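Local atomic coordinates of C-domain type II peptide synthetase (Streptomyces globisporus, PDB entry 4ZNM), a protein that is a condensation-domain protein of the CoA-acyltransferase clan, probably a free-standing (type II) component of a peptide synthetase. Residues Q221-I226 and P315-L320; L279-R282 and E286-I289. All coordinates share one frame; numbering follows the deposited sequence.

How the interactions relate
The two contacts are neighbours, with centres about 10 Å apart and about 22 and 24 Å from the centre of the chain. Interaction 2 is nested along the chain inside the loop that interaction 1 closes. It joins helix 268-284 to the start of strand 288-295. Interaction 1 joins the loop after helix 207-219 to strand 312-319. Strands 288-295 and 312-319 pair antiparallel in a two-stranded sheet, so both contacts reach the same sheet. Arg317 of interaction 1 forms a salt bridge with Asp288 of interaction 2, and Ile226 packs on Leu280. Loop, helix and strand pair are thereby joined in one corner of the condensation domain.

Interaction 1 (Q221-I226 and P315-L320); sequences QGARII and PLRTDL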
# COMPACT_ATOMS: atom_id res chain seq x y z
N GLN A 221 -13.98 -22.15 -7.01
CA GLN A 221 -14.60 -23.34 -6.47
C GLN A 221 -13.60 -24.15 -5.64
O GLN A 221 -12.63 -24.69 -6.18
CB GLN A 221 -15.15 -24.20 -7.59
CG GLN A 221 -15.77 -25.50 -7.15
CD GLN A 221 -17.22 -25.33 -6.83
OE1 GLN A 221 -17.57 -24.69 -5.84
NE2 GLN A 221 -18.08 -25.88 -7.68
N GLY A 222 -13.86 -24.28 -4.34
CA GLY A 222 -13.00 -25.06 -3.48
C GLY A 222 -11.67 -24.41 -3.19
O GLY A 222 -10.79 -25.04 -2.60
N ALA A 223 -11.51 -23.15 -3.58
CA ALA A 223 -10.28 -22.47 -3.31
C ALA A 223 -10.25 -21.97 -1.85
O ALA A 223 -11.27 -21.56 -1.28
CB ALA A 223 -10.10 -21.32 -4.25
N ARG A 224 -9.04 -21.97 -1.29
CA ARG A 224 -8.79 -21.40 0.02
C ARG A 224 -7.52 -20.57 -0.11
O ARG A 224 -6.50 -21.10 -0.53
CB ARG A 224 -8.63 -22.50 1.08
CG ARG A 224 -9.85 -23.40 1.26
CD ARG A 224 -10.92 -22.75 2.13
NE ARG A 224 -12.00 -23.67 2.49
CZ ARG A 224 -12.95 -24.09 1.66
NH1 ARG A 224 -12.97 -23.69 0.39
NH2 ARG A 224 -13.89 -24.92 2.09
N ILE A 225 -7.59 -19.29 0.25
CA ILE A 225 -6.39 -18.47 0.33
C ILE A 225 -5.36 -19.22 1.17
O ILE A 225 -5.69 -19.75 2.21
CB ILE A 225 -6.66 -17.08 0.92
CG1 ILE A 225 -7.50 -16.25 -0.07
CG2 ILE A 225 -5.36 -16.36 1.18
CD1 ILE A 225 -8.11 -14.98 0.55
N ILE A 226 -4.11 -19.24 0.72
CA ILE A 226 -3.07 -19.97 1.41
C ILE A 226 -2.70 -19.24 2.71
O ILE A 226 -2.51 -18.01 2.72
CB ILE A 226 -1.84 -20.19 0.48
CG1 ILE A 226 -0.87 -21.21 1.05
CG2 ILE A 226 -1.09 -18.94 0.28
CD1 ILE A 226 -0.26 -22.06 -0.03
N PRO A 315 -8.27 -11.85 -5.36
CA PRO A 315 -7.62 -13.16 -5.21
C PRO A 315 -7.12 -13.73 -6.53
O PRO A 315 -7.82 -13.71 -7.54
CB PRO A 315 -8.72 -14.03 -4.60
CG PRO A 315 -10.00 -13.32 -4.89
CD PRO A 315 -9.70 -11.88 -5.01
N LEU A 316 -5.88 -14.21 -6.50
CA LEU A 316 -5.20 -14.76 -7.68
C LEU A 316 -4.96 -16.23 -7.46
O LEU A 316 -4.14 -16.59 -6.61
CB LEU A 316 -3.87 -14.04 -7.93
CG LEU A 316 -3.99 -12.53 -8.14
CD1 LEU A 316 -2.66 -11.87 -8.40
CD2 LEU A 316 -4.94 -12.20 -9.25
N ARG A 317 -5.68 -17.07 -8.19
CA ARG A 317 -5.54 -18.52 -8.06
C ARG A 317 -4.84 -19.11 -9.25
O ARG A 317 -5.33 -18.99 -10.36
CB ARG A 317 -6.90 -19.18 -7.93
CG ARG A 317 -6.82 -20.68 -7.74
CD ARG A 317 -8.19 -21.28 -7.60
NE ARG A 317 -8.15 -22.66 -7.09
CZ ARG A 317 -9.20 -23.47 -7.05
NH1 ARG A 317 -10.38 -23.07 -7.51
NH2 ARG A 317 -9.10 -24.67 -6.53
N THR A 318 -3.71 -19.78 -9.01
CA THR A 318 -2.95 -20.41 -10.08
C THR A 318 -2.61 -21.85 -9.72
O THR A 318 -2.26 -22.16 -8.57
CB THR A 318 -1.64 -19.66 -10.35
OG1 THR A 318 -1.93 -18.28 -10.53
CG2 THR A 318 -0.94 -20.17 -11.61
N ASP A 319 -2.70 -22.71 -10.73
CA ASP A 319 -2.39 -24.13 -10.58
C ASP A 319 -1.01 -24.38 -11.12
O ASP A 319 -0.79 -24.25 -12.32
CB ASP A 319 -3.39 -24.99 -11.32
CG ASP A 319 -3.14 -26.48 -11.13
OD1 ASP A 319 -2.27 -26.85 -10.31
OD2 ASP A 319 -3.83 -27.28 -11.79
N LEU A 320 -0.09 -24.72 -10.23
CA LEU A 320 1.31 -24.90 -10.56
C LEU A 320 1.62 -26.35 -10.89
O LEU A 320 2.78 -26.70 -11.16
CB LEU A 320 2.20 -24.46 -9.40
CG LEU A 320 2.64 -22.99 -9.35
CD1 LEU A 320 1.45 -22.04 -9.21
CD2 LEU A 320 3.60 -22.83 -8.21
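Arg317 reaches from its strand to the loop 221-226 and lays one face of its guanidinium against the methyl of Ala223. The methyl sits 3.5 Å above the plane, slightly off its centre. Ala223 CB comes closest to Arg317 CZ, at 3.6 Å. Arg317 CG is anti to the backbone N (chi1 -178°), and the chain runs extended to NE. This carries the flat group out to the loop. At the guanidinium edge, Arg317 NH1 donates to Gln221 O over 3.1 Å. The bond is bent, 145° at the hydrogen. NH1 lies above the carbonyl plane, and the oxygen is tilted from the guanidinium plane.

The loop follows helix 207-219 and leads into strand 227-229, while Arg317 belongs to strand 312-319, one half of a two-stranded antiparallel sheet in the condensation domain. Asp288, on the partner strand 288-295, forms a salt bridge with Arg317, OD1 at NE and OD2 near NH2. One arginine thus ties the loop to both strands of the pair. With NH1 on the loop, all three guanidinium nitrogens are engaged, which should limit its rotation. Thr290 of the partner strand touches the side chains of both Ala223 and Arg317.

Interaction 2 (L279-R282 and E286-I289); sequences LLHR and ELDI
This is a local helix-to-strand contact, made where helix 268-284 ends and the chain turns into strand 288-295. His281 carries it. Its ring ND1 donates a hydrogen bond to the backbone oxygen of Glu286, with His281 ND1 and Glu286 O 2.8 Å apart. The bond is fairly straight, 156° at the hydrogen. The oxygen lies in the ring plane, at the ring edge. Seen from the carbonyl, the donor stands above the peptide plane.

With chi1 at 164° the ring stands off beside the carbonyl carbon, and chi2 of 74° turns its ND1 edge to Glu286. Glu286 O has a second, weaker contact with the same residue: a CA-H...O approach in which His281 CA and Glu286 O are 3.5 Å apart. The histidine therefore meets this oxygen with both its ring and its backbone.

Leu287 lies alongside the histidine, pointing the same way. Its CD2 methyl approaches the ring obliquely, with Leu287 CD2 and His281 CE1 3.5 Å apart. Ile289 adds the buried apolar part of the contact. Ile289 CD1 meets the base of the histidine side chain, 4.1 Å from His281 CB. Leu320 touches the side chains of both Leu287 and Ile289.

Thr284 OG1 holds the turn from within, by hydrogen bonds with Leu280 O and Glu286 N. Polar side chains thus bind the backbone while leucine and isoleucine pack on the helix: a short alpha-to-beta connection within the condensation domain, with three residues between the helix end and the strand.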
# COMPACT_ATOMS: atom_id res chain seq x y z
N LEU A 279 7.98 -19.86 -3.98
CA LEU A 279 8.39 -19.90 -2.59
C LEU A 279 7.34 -20.59 -1.71
O LEU A 279 7.68 -21.43 -0.91
CB LEU A 279 8.62 -18.50 -2.04
CG LEU A 279 8.97 -18.38 -0.55
CD1 LEU A 279 10.34 -18.98 -0.25
CD2 LEU A 279 8.92 -16.95 -0.12
N LEU A 280 6.07 -20.23 -1.87
CA LEU A 280 5.01 -20.86 -1.08
C LEU A 280 4.83 -22.34 -1.39
O LEU A 280 4.52 -23.14 -0.50
CB LEU A 280 3.69 -20.14 -1.29
CG LEU A 280 3.66 -18.69 -0.79
CD1 LEU A 280 2.32 -18.05 -1.08
CD2 LEU A 280 3.98 -18.57 0.67
N HIS A 281 5.00 -22.72 -2.65
CA HIS A 281 5.01 -24.13 -2.98
C HIS A 281 6.11 -24.84 -2.23
O HIS A 281 5.90 -25.92 -1.65
CB HIS A 281 5.19 -24.37 -4.47
CG HIS A 281 5.57 -25.78 -4.77
ND1 HIS A 281 4.68 -26.82 -4.69
CD2 HIS A 281 6.77 -26.33 -5.08
CE1 HIS A 281 5.30 -27.95 -4.98
NE2 HIS A 281 6.57 -27.68 -5.21
N ARG A 282 7.31 -24.28 -2.26
CA ARG A 282 8.42 -24.89 -1.53
C ARG A 282 8.18 -24.90 -0.00
O ARG A 282 8.58 -25.83 0.70
CB ARG A 282 9.71 -24.16 -1.88
CG ARG A 282 10.53 -24.87 -2.95
CD ARG A 282 10.88 -24.02 -4.13
NE ARG A 282 12.28 -23.62 -4.09
CZ ARG A 282 13.04 -23.43 -5.18
NH1 ARG A 282 14.30 -23.05 -5.04
NH2 ARG A 282 12.54 -23.62 -6.39
N GLU A 286 1.94 -26.99 -1.30
CA GLU A 286 0.78 -26.80 -2.18
C GLU A 286 1.15 -26.48 -3.65
O GLU A 286 2.16 -25.86 -3.93
CB GLU A 286 -0.09 -25.67 -1.64
CG GLU A 286 -0.74 -25.98 -0.31
CD GLU A 286 -1.84 -27.01 -0.44
OE1 GLU A 286 -2.86 -26.69 -1.09
OE2 GLU A 286 -1.67 -28.14 0.08
N LEU A 287 0.29 -26.91 -4.57
CA LEU A 287 0.42 -26.64 -6.00
C LEU A 287 -0.75 -25.78 -6.49
O LEU A 287 -0.59 -25.01 -7.43
CB LEU A 287 0.48 -27.95 -6.78
CG LEU A 287 1.85 -28.64 -6.69
CD1 LEU A 287 1.77 -30.08 -7.17
CD2 LEU A 287 2.92 -27.87 -7.48
N ASP A 288 -1.91 -25.94 -5.86
CA ASP A 288 -3.08 -25.10 -6.10
C ASP A 288 -2.97 -23.93 -5.14
O ASP A 288 -3.22 -24.06 -3.94
CB ASP A 288 -4.39 -25.89 -5.88
CG ASP A 288 -5.62 -25.00 -5.75
OD1 ASP A 288 -5.65 -23.91 -6.35
OD2 ASP A 288 -6.56 -25.38 -5.01
N ILE A 289 -2.58 -22.77 -5.69
CA ILE A 289 -2.15 -21.66 -4.87
C ILE A 289 -3.01 -20.43 -5.08
O ILE A 289 -3.05 -19.85 -6.18
CB ILE A 289 -0.67 -21.35 -5.15
CG1 ILE A 289 0.19 -22.53 -4.66
CG2 ILE A 289 -0.25 -20.06 -4.48
CD1 ILE A 289 1.66 -22.28 -4.76